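Local coordinates for protein Exo beta-1,2-glucooligosaccharide sophorohydrolase (non-reducing end) (Parabacteroides distasonis ATCC 8503, PDB 5Z06) that hydrolyses linear beta-1,2-glucan and beta-1,2-glucooligosaccharides from the non-reducing end, releasing sophorose, at residues A[98-103]-A[162-167]; A[92-97]-A[169-174]; A[30-35]-A[55-60]; A[22-27]-A[65-70]. One frame throughout, in Å; residues are numbered along the deposited sequence.

Contact 1 of 4, residues A[98-103]-A[162-167]; sequences NAAALP and PGTADG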
# COMPACT_ATOMS: atom_id res chain seq x y z
N ASN A 98 0.85 -5.83 -43.49
CA ASN A 98 0.84 -4.50 -44.03
C ASN A 98 0.94 -3.51 -42.85
O ASN A 98 0.03 -3.44 -42.02
CB ASN A 98 -0.43 -4.30 -44.85
CG ASN A 98 -0.69 -2.86 -45.22
OD1 ASN A 98 0.23 -2.03 -45.25
ND2 ASN A 98 -1.96 -2.55 -45.52
N ALA A 99 2.04 -2.76 -42.80
CA ALA A 99 2.25 -1.69 -41.81
C ALA A 99 1.06 -0.73 -41.64
O ALA A 99 0.78 -0.26 -40.55
CB ALA A 99 3.52 -0.91 -42.14
N ALA A 100 0.34 -0.43 -42.72
CA ALA A 100 -0.85 0.44 -42.64
C ALA A 100 -2.03 -0.14 -41.83
O ALA A 100 -2.92 0.60 -41.44
CB ALA A 100 -1.33 0.78 -44.05
N ALA A 101 -2.05 -1.46 -41.63
CA ALA A 101 -3.10 -2.13 -40.86
C ALA A 101 -2.85 -2.01 -39.35
O ALA A 101 -3.78 -2.23 -38.55
CB ALA A 101 -3.19 -3.60 -41.26
N LEU A 102 -1.61 -1.67 -38.98
CA LEU A 102 -1.25 -1.31 -37.61
C LEU A 102 -2.15 -0.20 -37.09
O LEU A 102 -2.72 0.56 -37.89
CB LEU A 102 0.19 -0.83 -37.50
CG LEU A 102 1.30 -1.84 -37.73
CD1 LEU A 102 2.61 -1.07 -37.84
CD2 LEU A 102 1.35 -2.85 -36.59
N PRO A 103 -2.26 -0.10 -35.75
CA PRO A 103 -3.23 0.85 -35.21
C PRO A 103 -2.84 2.32 -35.38
O PRO A 103 -1.67 2.65 -35.57
CB PRO A 103 -3.30 0.47 -33.73
CG PRO A 103 -2.72 -0.90 -33.64
CD PRO A 103 -1.67 -0.92 -34.68
N PRO A 162 -8.27 1.54 -35.20
CA PRO A 162 -7.90 0.83 -36.41
C PRO A 162 -6.96 1.63 -37.32
O PRO A 162 -7.03 2.87 -37.37
CB PRO A 162 -9.26 0.63 -37.13
CG PRO A 162 -10.28 0.76 -36.08
CD PRO A 162 -9.73 1.79 -35.15
N GLY A 163 -6.08 0.92 -38.00
CA GLY A 163 -5.44 1.44 -39.18
C GLY A 163 -6.37 1.12 -40.33
O GLY A 163 -7.60 1.25 -40.21
N THR A 164 -5.77 0.67 -41.43
CA THR A 164 -6.52 0.23 -42.60
C THR A 164 -7.50 -0.84 -42.17
O THR A 164 -7.11 -1.85 -41.59
CB THR A 164 -5.59 -0.36 -43.68
OG1 THR A 164 -4.49 0.52 -43.91
CG2 THR A 164 -6.34 -0.59 -44.97
N ALA A 165 -8.77 -0.62 -42.46
CA ALA A 165 -9.78 -1.65 -42.31
C ALA A 165 -9.68 -2.69 -43.44
O ALA A 165 -10.53 -2.77 -44.32
CB ALA A 165 -11.16 -1.03 -42.26
N ASP A 166 -8.64 -3.52 -43.38
CA ASP A 166 -8.42 -4.60 -44.36
C ASP A 166 -9.12 -5.92 -43.99
O ASP A 166 -8.98 -6.90 -44.69
CB ASP A 166 -6.92 -4.84 -44.54
CG ASP A 166 -6.24 -5.35 -43.27
OD1 ASP A 166 -6.95 -5.64 -42.28
OD2 ASP A 166 -5.01 -5.47 -43.25
N GLY A 167 -9.78 -5.97 -42.83
CA GLY A 167 -10.56 -7.14 -42.40
C GLY A 167 -9.79 -8.35 -41.92
O GLY A 167 -10.39 -9.40 -41.67
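Thr164 and Ala100 carry the polar part of this contact between two loops. Thr164 N gives a nearly straight hydrogen bond to Ala100 O at 2.9 Å, with an N-H...O angle of 178°. The donor sits 30° out of the carbonyl plane. The hydroxyl of the same threonine adds a weak bond, OG1 to Ala100 O. OG1 lies beside its own backbone N (chi1 -49°), and this places both donors near one carbonyl. Gly163 supplies CA-H...O contacts. Gly163 CA is 3.1 Å from Leu102 O and 3.5 Å from Ala100 O, and the two backbones come close here. The remaining contacts are packing. Ala100 CB touches Thr164 OG1 at 3.2 Å. Ala101 CB meets Asp166 OD2 at 3.3 Å, while that oxygen is hydrogen-bonded to Tyr170 OH. Within 98-103, Asn98 OD1 accepts from Ala100 N at 3.0 Å, with the donor well above the carbonyl plane. Ala101 O is taken by Tyr58 OH. The arrangement is a loop-to-loop contact at one end of a two-sheet beta domain: an Asx turn leads into a short 3-10 turn, which docks on the loop before strand 169-180.

Contact 2 of 4, residues A[92-97]-A[169-174]; sequences RLRESM and EYTIYL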
# COMPACT_ATOMS: atom_id res chain seq x y z
N ARG A 92 5.56 -5.62 -30.77
CA ARG A 92 5.93 -6.87 -31.38
C ARG A 92 4.76 -7.34 -32.22
O ARG A 92 3.61 -7.32 -31.77
CB ARG A 92 6.27 -7.89 -30.32
CG ARG A 92 6.69 -9.25 -30.84
CD ARG A 92 6.53 -10.27 -29.74
NE ARG A 92 6.95 -11.60 -30.13
CZ ARG A 92 8.14 -12.13 -29.91
NH1 ARG A 92 9.11 -11.44 -29.32
NH2 ARG A 92 8.37 -13.38 -30.30
N LEU A 93 5.05 -7.75 -33.45
CA LEU A 93 4.03 -8.22 -34.36
C LEU A 93 4.12 -9.73 -34.36
O LEU A 93 5.21 -10.30 -34.46
CB LEU A 93 4.28 -7.66 -35.74
CG LEU A 93 3.79 -6.23 -35.97
CD1 LEU A 93 4.30 -5.23 -34.94
CD2 LEU A 93 4.25 -5.85 -37.36
N ARG A 94 2.98 -10.39 -34.20
CA ARG A 94 2.98 -11.83 -34.24
C ARG A 94 3.28 -12.33 -35.65
O ARG A 94 4.04 -13.29 -35.80
CB ARG A 94 1.65 -12.38 -33.76
CG ARG A 94 1.69 -13.85 -33.43
CD ARG A 94 0.38 -14.27 -32.81
NE ARG A 94 0.40 -15.69 -32.49
CZ ARG A 94 0.05 -16.67 -33.32
NH1 ARG A 94 -0.35 -16.43 -34.58
NH2 ARG A 94 0.12 -17.93 -32.89
N GLU A 95 2.68 -11.70 -36.66
CA GLU A 95 2.87 -12.03 -38.08
C GLU A 95 3.34 -10.82 -38.86
O GLU A 95 3.15 -9.68 -38.43
CB GLU A 95 1.56 -12.49 -38.75
CG GLU A 95 0.69 -13.46 -37.96
CD GLU A 95 1.28 -14.85 -37.80
OE1 GLU A 95 2.41 -15.12 -38.28
OE2 GLU A 95 0.61 -15.68 -37.15
N SER A 96 3.94 -11.08 -40.02
CA SER A 96 4.16 -10.04 -41.02
C SER A 96 2.83 -9.49 -41.41
O SER A 96 1.83 -10.21 -41.42
CB SER A 96 4.85 -10.57 -42.26
OG SER A 96 6.19 -10.89 -41.95
N MET A 97 2.80 -8.20 -41.68
CA MET A 97 1.55 -7.53 -42.00
C MET A 97 1.84 -6.26 -42.74
O MET A 97 2.91 -5.68 -42.61
CB MET A 97 0.77 -7.19 -40.73
CG MET A 97 1.52 -6.30 -39.74
SD MET A 97 0.65 -5.97 -38.21
CE MET A 97 -0.77 -5.06 -38.79
N GLU A 169 -7.20 -10.44 -39.22
CA GLU A 169 -6.86 -10.56 -37.82
C GLU A 169 -5.38 -10.36 -37.67
O GLU A 169 -4.60 -11.03 -38.34
CB GLU A 169 -7.26 -11.91 -37.28
CG GLU A 169 -7.17 -11.96 -35.76
CD GLU A 169 -7.55 -13.30 -35.21
OE1 GLU A 169 -8.50 -13.91 -35.74
OE2 GLU A 169 -6.91 -13.73 -34.24
N TYR A 170 -5.00 -9.45 -36.78
CA TYR A 170 -3.61 -9.24 -36.43
C TYR A 170 -3.52 -9.31 -34.93
O TYR A 170 -4.46 -8.98 -34.23
CB TYR A 170 -3.12 -7.87 -36.91
CG TYR A 170 -3.20 -7.69 -38.39
CD1 TYR A 170 -2.32 -8.35 -39.23
CD2 TYR A 170 -4.18 -6.88 -38.95
CE1 TYR A 170 -2.41 -8.21 -40.60
CE2 TYR A 170 -4.27 -6.72 -40.33
CZ TYR A 170 -3.38 -7.39 -41.14
OH TYR A 170 -3.46 -7.24 -42.50
N THR A 171 -2.39 -9.79 -34.47
CA THR A 171 -2.07 -9.78 -33.07
C THR A 171 -0.77 -9.03 -33.00
O THR A 171 0.23 -9.44 -33.60
CB THR A 171 -1.86 -11.19 -32.52
OG1 THR A 171 -3.12 -11.83 -32.42
CG2 THR A 171 -1.22 -11.15 -31.15
N ILE A 172 -0.79 -7.92 -32.27
CA ILE A 172 0.45 -7.29 -31.85
C ILE A 172 0.50 -7.27 -30.33
O ILE A 172 -0.53 -7.30 -29.65
CB ILE A 172 0.64 -5.89 -32.49
CG1 ILE A 172 -0.35 -4.88 -31.92
CG2 ILE A 172 0.52 -6.01 -34.02
CD1 ILE A 172 -0.22 -3.48 -32.50
N TYR A 173 1.71 -7.26 -29.80
CA TYR A 173 1.93 -7.13 -28.40
C TYR A 173 2.53 -5.78 -28.10
O TYR A 173 3.39 -5.30 -28.83
CB TYR A 173 2.83 -8.24 -27.91
CG TYR A 173 2.31 -9.59 -28.28
CD1 TYR A 173 1.40 -10.25 -27.48
CD2 TYR A 173 2.73 -10.21 -29.46
CE1 TYR A 173 0.92 -11.51 -27.82
CE2 TYR A 173 2.25 -11.47 -29.80
CZ TYR A 173 1.36 -12.11 -28.98
OH TYR A 173 0.88 -13.34 -29.32
N LEU A 174 2.04 -5.16 -27.03
CA LEU A 174 2.50 -3.86 -26.58
C LEU A 174 3.02 -4.04 -25.17
O LEU A 174 2.35 -4.62 -24.32
CB LEU A 174 1.37 -2.86 -26.59
CG LEU A 174 0.55 -2.84 -27.87
CD1 LEU A 174 -0.60 -1.87 -27.67
CD2 LEU A 174 1.39 -2.43 -29.07
O HOH W 1 0.81 -9.20 -36.59
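Arg92 and Tyr173 pair in the antiparallel sheet where strand 86-93 runs beside strand 169-180. Two backbone bonds close this hydrogen-bonded pair: Arg92 N to Tyr173 O at 2.9 Å and Tyr173 N to Arg92 O at 2.7 Å. One step on, Leu93 and Ile172 form a non-hydrogen-bonded pair, and Leu93 CG packs on Ile172 CG2. Beyond the strand, Arg94 N still bonds to Thr171 O at 3.0 Å. A water takes over, accepting from Glu95 N and donating to Thr171 O. On the Arg92 face, the extended Arg92 chain brings CD to Tyr173 CD2 at 3.8 Å, with guanidinium and ring planes 69° apart. Arg94 CD comes to 3.6 Å from Tyr173 OH, which lies at the edge of the Arg94 guanidinium, near its plane. Arg94 NH1 also makes a salt bridge to Glu95 OE2. At the other end, the Met97 chain bends at chi3 (-64°), which puts Met97 CE over one face of the Tyr170 ring, 3.7 Å from its centroid; Met97 SD is oblique, 4.5 Å from that centroid. Tyr170 OH is held by Asp166. The contact ends as a Met-aromatic pair where strand 86-93 turns into a loop beside strand 169-180, which runs on.

Contact 3 of 4, residues A[30-35]-A[55-60]; sequences PSWIKN and ELTYVS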
# COMPACT_ATOMS: atom_id res chain seq x y z
N PRO A 30 -18.57 -5.26 -37.81
CA PRO A 30 -17.80 -6.49 -38.01
C PRO A 30 -16.35 -6.45 -37.59
O PRO A 30 -15.63 -7.40 -37.85
CB PRO A 30 -17.88 -6.69 -39.54
CG PRO A 30 -18.01 -5.29 -40.05
CD PRO A 30 -19.00 -4.69 -39.10
N SER A 31 -15.91 -5.35 -36.98
CA SER A 31 -14.59 -5.31 -36.39
C SER A 31 -14.58 -6.08 -35.07
O SER A 31 -15.62 -6.41 -34.49
CB SER A 31 -14.12 -3.87 -36.19
OG SER A 31 -13.72 -3.32 -37.41
N TRP A 32 -13.38 -6.36 -34.59
CA TRP A 32 -13.22 -7.09 -33.38
C TRP A 32 -11.92 -6.70 -32.73
O TRP A 32 -10.96 -6.35 -33.39
CB TRP A 32 -13.28 -8.59 -33.65
CG TRP A 32 -13.15 -9.39 -32.40
CD1 TRP A 32 -14.00 -9.37 -31.32
CD2 TRP A 32 -12.09 -10.27 -32.06
NE1 TRP A 32 -13.53 -10.21 -30.34
CE2 TRP A 32 -12.36 -10.78 -30.77
CE3 TRP A 32 -10.94 -10.71 -32.73
CZ2 TRP A 32 -11.53 -11.70 -30.14
CZ3 TRP A 32 -10.11 -11.63 -32.09
CH2 TRP A 32 -10.42 -12.11 -30.82
N ILE A 33 -11.94 -6.68 -31.40
CA ILE A 33 -10.72 -6.67 -30.62
C ILE A 33 -10.87 -7.63 -29.45
O ILE A 33 -11.91 -7.68 -28.78
CB ILE A 33 -10.31 -5.25 -30.15
CG1 ILE A 33 -9.01 -5.33 -29.36
CG2 ILE A 33 -11.42 -4.57 -29.34
CD1 ILE A 33 -8.28 -4.01 -29.27
N LYS A 34 -9.81 -8.40 -29.22
CA LYS A 34 -9.83 -9.41 -28.21
C LYS A 34 -9.82 -8.70 -26.88
O LYS A 34 -9.02 -7.79 -26.67
CB LYS A 34 -8.61 -10.33 -28.34
CG LYS A 34 -8.67 -11.53 -27.42
CD LYS A 34 -7.41 -12.36 -27.56
CE LYS A 34 -7.26 -13.38 -26.45
NZ LYS A 34 -5.98 -14.14 -26.58
N ASN A 35 -10.70 -9.14 -25.99
CA ASN A 35 -10.86 -8.52 -24.69
C ASN A 35 -11.50 -9.48 -23.72
O ASN A 35 -12.23 -10.38 -24.11
CB ASN A 35 -11.74 -7.26 -24.79
CG ASN A 35 -13.20 -7.59 -25.06
OD1 ASN A 35 -14.01 -7.58 -24.15
ND2 ASN A 35 -13.52 -7.92 -26.31
N GLU A 55 -1.82 -7.79 -25.07
CA GLU A 55 -2.14 -8.38 -26.34
C GLU A 55 -3.13 -7.49 -27.02
O GLU A 55 -4.17 -7.16 -26.47
CB GLU A 55 -2.74 -9.77 -26.17
CG GLU A 55 -2.77 -10.54 -27.48
CD GLU A 55 -3.71 -11.72 -27.47
OE1 GLU A 55 -4.03 -12.22 -26.38
OE2 GLU A 55 -4.15 -12.13 -28.57
N LEU A 56 -2.79 -7.10 -28.23
CA LEU A 56 -3.69 -6.30 -29.02
C LEU A 56 -4.03 -7.11 -30.27
O LEU A 56 -3.31 -7.08 -31.27
CB LEU A 56 -3.03 -4.95 -29.35
CG LEU A 56 -4.02 -3.93 -29.88
CD1 LEU A 56 -4.80 -3.31 -28.74
CD2 LEU A 56 -3.31 -2.84 -30.68
N THR A 57 -5.11 -7.88 -30.18
CA THR A 57 -5.55 -8.74 -31.28
C THR A 57 -6.84 -8.17 -31.78
O THR A 57 -7.81 -8.01 -31.02
CB THR A 57 -5.67 -10.21 -30.87
OG1 THR A 57 -4.35 -10.72 -30.66
CG2 THR A 57 -6.35 -11.06 -31.95
N TYR A 58 -6.85 -7.82 -33.06
CA TYR A 58 -7.96 -7.09 -33.64
C TYR A 58 -8.23 -7.46 -35.09
O TYR A 58 -7.36 -7.97 -35.79
CB TYR A 58 -7.72 -5.58 -33.54
CG TYR A 58 -6.47 -5.13 -34.26
CD1 TYR A 58 -5.22 -5.16 -33.62
CD2 TYR A 58 -6.53 -4.70 -35.60
CE1 TYR A 58 -4.07 -4.75 -34.28
CE2 TYR A 58 -5.37 -4.29 -36.27
CZ TYR A 58 -4.15 -4.32 -35.62
OH TYR A 58 -3.00 -3.94 -36.27
N VAL A 59 -9.45 -7.15 -35.50
CA VAL A 59 -9.89 -7.16 -36.87
C VAL A 59 -10.46 -5.78 -37.15
O VAL A 59 -11.44 -5.35 -36.54
CB VAL A 59 -10.96 -8.23 -37.12
CG1 VAL A 59 -11.40 -8.23 -38.58
CG2 VAL A 59 -10.42 -9.61 -36.76
N SER A 60 -9.82 -5.07 -38.07
CA SER A 60 -10.31 -3.79 -38.52
C SER A 60 -11.09 -4.09 -39.79
O SER A 60 -10.50 -4.32 -40.84
CB SER A 60 -9.13 -2.86 -38.80
OG SER A 60 -8.23 -2.83 -37.70
O HOH W 2 -6.43 -7.57 -27.76
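Trp32 and Val59 form a hydrogen-bonded pair, the touching parts run nearly antiparallel, their end-to-end directions 173° apart, and Ile33 with Tyr58 follows as the non-hydrogen-bonded pair. Trp32 N bonds to Val59 O on a lone pair, and Val59 N returns to Trp32 O at 2.7 Å. Lys34 N reaches Thr57 O, also at 2.7 Å. A water bridges the next step: it donates to Lys34 O and Glu55 O and accepts from Thr57 N. On the Trp32 face, the indole touches Thr57 CG2 through CZ3, at 3.8 Å, and Val59 CG2 lies at the ring edge. On the other face, Ile33 CG1 is anti to the backbone N (chi1 -179°), and from it CD1 reaches Leu56 CD1 at 3.6 Å. Lys34 stays extended out to NZ, which makes a salt bridge to the syn lone pair of Glu55 OE1 at 2.7 Å. Glu55 OE2 accepts from Thr57 OG1 on its anti side, and Thr57 OG1 is also bonded to Thr171 OG1 in the next strand. The buried Glu55 carboxylate thus has a partner on each oxygen. The lysine charge and the threonine hydroxyl would be expected to stabilise its ionised form.

Contact 4 of 4, residues A[22-27]-A[65-70]; sequences YSQAKY and DWYSEI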
# COMPACT_ATOMS: atom_id res chain seq x y z
N TYR A 22 -6.34 -1.82 -16.09
CA TYR A 22 -6.23 -0.44 -16.58
C TYR A 22 -6.12 -0.39 -18.09
O TYR A 22 -5.18 0.19 -18.64
CB TYR A 22 -5.01 0.21 -15.96
CG TYR A 22 -5.13 0.37 -14.48
CD1 TYR A 22 -5.91 1.38 -13.94
CD2 TYR A 22 -4.48 -0.49 -13.61
CE1 TYR A 22 -6.02 1.54 -12.57
CE2 TYR A 22 -4.60 -0.34 -12.25
CZ TYR A 22 -5.35 0.68 -11.74
OH TYR A 22 -5.42 0.78 -10.39
N SER A 23 -7.08 -1.01 -18.75
CA SER A 23 -7.18 -0.95 -20.18
C SER A 23 -8.63 -1.07 -20.55
O SER A 23 -9.48 -1.48 -19.76
CB SER A 23 -6.39 -2.06 -20.86
OG SER A 23 -6.91 -3.31 -20.51
N GLN A 24 -8.90 -0.69 -21.77
CA GLN A 24 -10.22 -0.83 -22.32
C GLN A 24 -10.01 -1.42 -23.70
O GLN A 24 -9.00 -1.16 -24.35
CB GLN A 24 -10.91 0.52 -22.34
CG GLN A 24 -12.37 0.48 -22.78
CD GLN A 24 -13.03 1.86 -22.80
OE1 GLN A 24 -12.37 2.90 -22.63
NE2 GLN A 24 -14.35 1.88 -23.02
N ALA A 25 -10.95 -2.24 -24.12
CA ALA A 25 -10.97 -2.73 -25.48
C ALA A 25 -12.42 -2.99 -25.84
O ALA A 25 -13.14 -3.67 -25.11
CB ALA A 25 -10.12 -3.97 -25.64
N LYS A 26 -12.86 -2.39 -26.92
CA LYS A 26 -14.24 -2.48 -27.33
C LYS A 26 -14.28 -2.38 -28.82
O LYS A 26 -13.32 -1.95 -29.44
CB LYS A 26 -15.10 -1.41 -26.67
CG LYS A 26 -14.60 0.01 -26.83
CD LYS A 26 -15.31 1.01 -25.90
CE LYS A 26 -16.64 1.51 -26.45
NZ LYS A 26 -16.77 2.99 -26.32
N TYR A 27 -15.40 -2.79 -29.38
CA TYR A 27 -15.52 -2.88 -30.82
C TYR A 27 -16.96 -2.84 -31.24
O TYR A 27 -17.87 -3.11 -30.45
CB TYR A 27 -14.86 -4.18 -31.35
CG TYR A 27 -15.51 -5.39 -30.76
CD1 TYR A 27 -16.60 -6.00 -31.40
CD2 TYR A 27 -15.09 -5.89 -29.53
CE1 TYR A 27 -17.24 -7.09 -30.83
CE2 TYR A 27 -15.71 -6.98 -28.96
CZ TYR A 27 -16.79 -7.57 -29.61
OH TYR A 27 -17.41 -8.65 -29.03
N ASP A 65 -15.73 -0.80 -36.14
CA ASP A 65 -14.75 -0.02 -35.42
C ASP A 65 -14.27 -0.80 -34.23
O ASP A 65 -14.96 -1.68 -33.75
CB ASP A 65 -15.37 1.31 -34.97
CG ASP A 65 -14.35 2.42 -34.81
OD1 ASP A 65 -13.20 2.33 -35.33
OD2 ASP A 65 -14.71 3.40 -34.16
N TRP A 66 -13.06 -0.49 -33.77
CA TRP A 66 -12.63 -0.90 -32.46
C TRP A 66 -11.86 0.21 -31.79
O TRP A 66 -11.32 1.11 -32.44
CB TRP A 66 -11.85 -2.22 -32.51
CG TRP A 66 -10.58 -2.23 -33.30
CD1 TRP A 66 -10.40 -2.72 -34.56
CD2 TRP A 66 -9.30 -1.77 -32.86
NE1 TRP A 66 -9.10 -2.59 -34.94
CE2 TRP A 66 -8.39 -2.01 -33.92
CE3 TRP A 66 -8.83 -1.19 -31.69
CZ2 TRP A 66 -7.04 -1.68 -33.84
CZ3 TRP A 66 -7.49 -0.87 -31.60
CH2 TRP A 66 -6.61 -1.10 -32.67
N TYR A 67 -11.82 0.13 -30.47
CA TYR A 67 -11.13 1.09 -29.64
C TYR A 67 -10.40 0.32 -28.55
O TYR A 67 -10.95 -0.63 -27.97
CB TYR A 67 -12.12 2.06 -29.02
CG TYR A 67 -11.44 3.06 -28.12
CD1 TYR A 67 -10.71 4.11 -28.66
CD2 TYR A 67 -11.50 2.92 -26.73
CE1 TYR A 67 -10.07 5.01 -27.83
CE2 TYR A 67 -10.87 3.82 -25.90
CZ TYR A 67 -10.16 4.85 -26.44
OH TYR A 67 -9.54 5.73 -25.62
N SER A 68 -9.18 0.73 -28.28
CA SER A 68 -8.50 0.28 -27.10
C SER A 68 -7.79 1.43 -26.46
O SER A 68 -7.39 2.36 -27.14
CB SER A 68 -7.49 -0.80 -27.44
OG SER A 68 -7.04 -1.36 -26.25
N GLU A 69 -7.64 1.36 -25.15
CA GLU A 69 -6.74 2.27 -24.47
C GLU A 69 -6.06 1.60 -23.30
O GLU A 69 -6.63 0.71 -22.66
CB GLU A 69 -7.47 3.51 -24.00
CG GLU A 69 -8.59 3.25 -23.02
CD GLU A 69 -9.17 4.53 -22.47
OE1 GLU A 69 -9.31 4.63 -21.24
OE2 GLU A 69 -9.49 5.44 -23.27
N ILE A 70 -4.83 2.04 -23.05
CA ILE A 70 -4.04 1.61 -21.94
C ILE A 70 -4.00 2.80 -21.00
O ILE A 70 -3.44 3.85 -21.32
CB ILE A 70 -2.64 1.20 -22.39
CG1 ILE A 70 -2.73 0.03 -23.36
CG2 ILE A 70 -1.80 0.78 -21.19
CD1 ILE A 70 -2.71 0.41 -24.81
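Gln24 with Glu69 and Lys26 with Tyr67 are the hydrogen-bonded pairs here. Gln24 N bonds to Glu69 O at 2.8 Å, and Glu69 N bonds back to Gln24 O. Lys26 N bonds to Tyr67 O and Tyr67 N to Lys26 O, both at 2.8 Å. Gln24 O has a further donor, Ser68 OG at 2.7 Å, which arrives nearly along the C=O axis. Ser68 OG is anti to its backbone N (chi1 -170°), which turns it toward Gln24 O. The Gln24 chain is extended, and its OE1 lies at the edge of the Tyr67 ring, 3.7 Å from CE2, with amide and ring planes 84° apart. Gln24 CB packs on Glu69 CG at 3.6 Å. Lys26 CG also meets the Tyr67 edge. On the opposite face, Tyr27 CB touches Trp66 CB at 3.8 Å. Further out, Glu69 OE2 forms a salt bridge to Arg108. Tyr67 OH is also close, at a doubtfully short distance. Trp66 NE1 is hydrogen-bonded to Ser60 OG, and Asp65 OD2 forms a salt bridge with Arg161. Arg108 would be expected to offset the cost of burying the Glu69 charge. Gln24 O, gripped by two donors, ties the edge strand to its neighbour.

All four contacts lie in the N-terminal beta region, on the same side of the chain's centre. Contacts 2 and 3 belong to the seven-strand sheet, where strands 53-59 and 169-180 are neighbours; their centres are about 11 Å apart. Contact 4 is in the five-strand sheet, its centre about 9 Å from that of contact 3. The two sheets pack through Ile33, Leu56, Trp66 and Ser68. Contact 1 joins loops that lead from strands of one sheet to strands of the other, its centre about 11 Å from those of contacts 2 and 3. Along the chain, contact 3 falls between the segments of contact 4, and contact 1 between those of contact 2. Two successive chain sections therefore build one two-sheet unit.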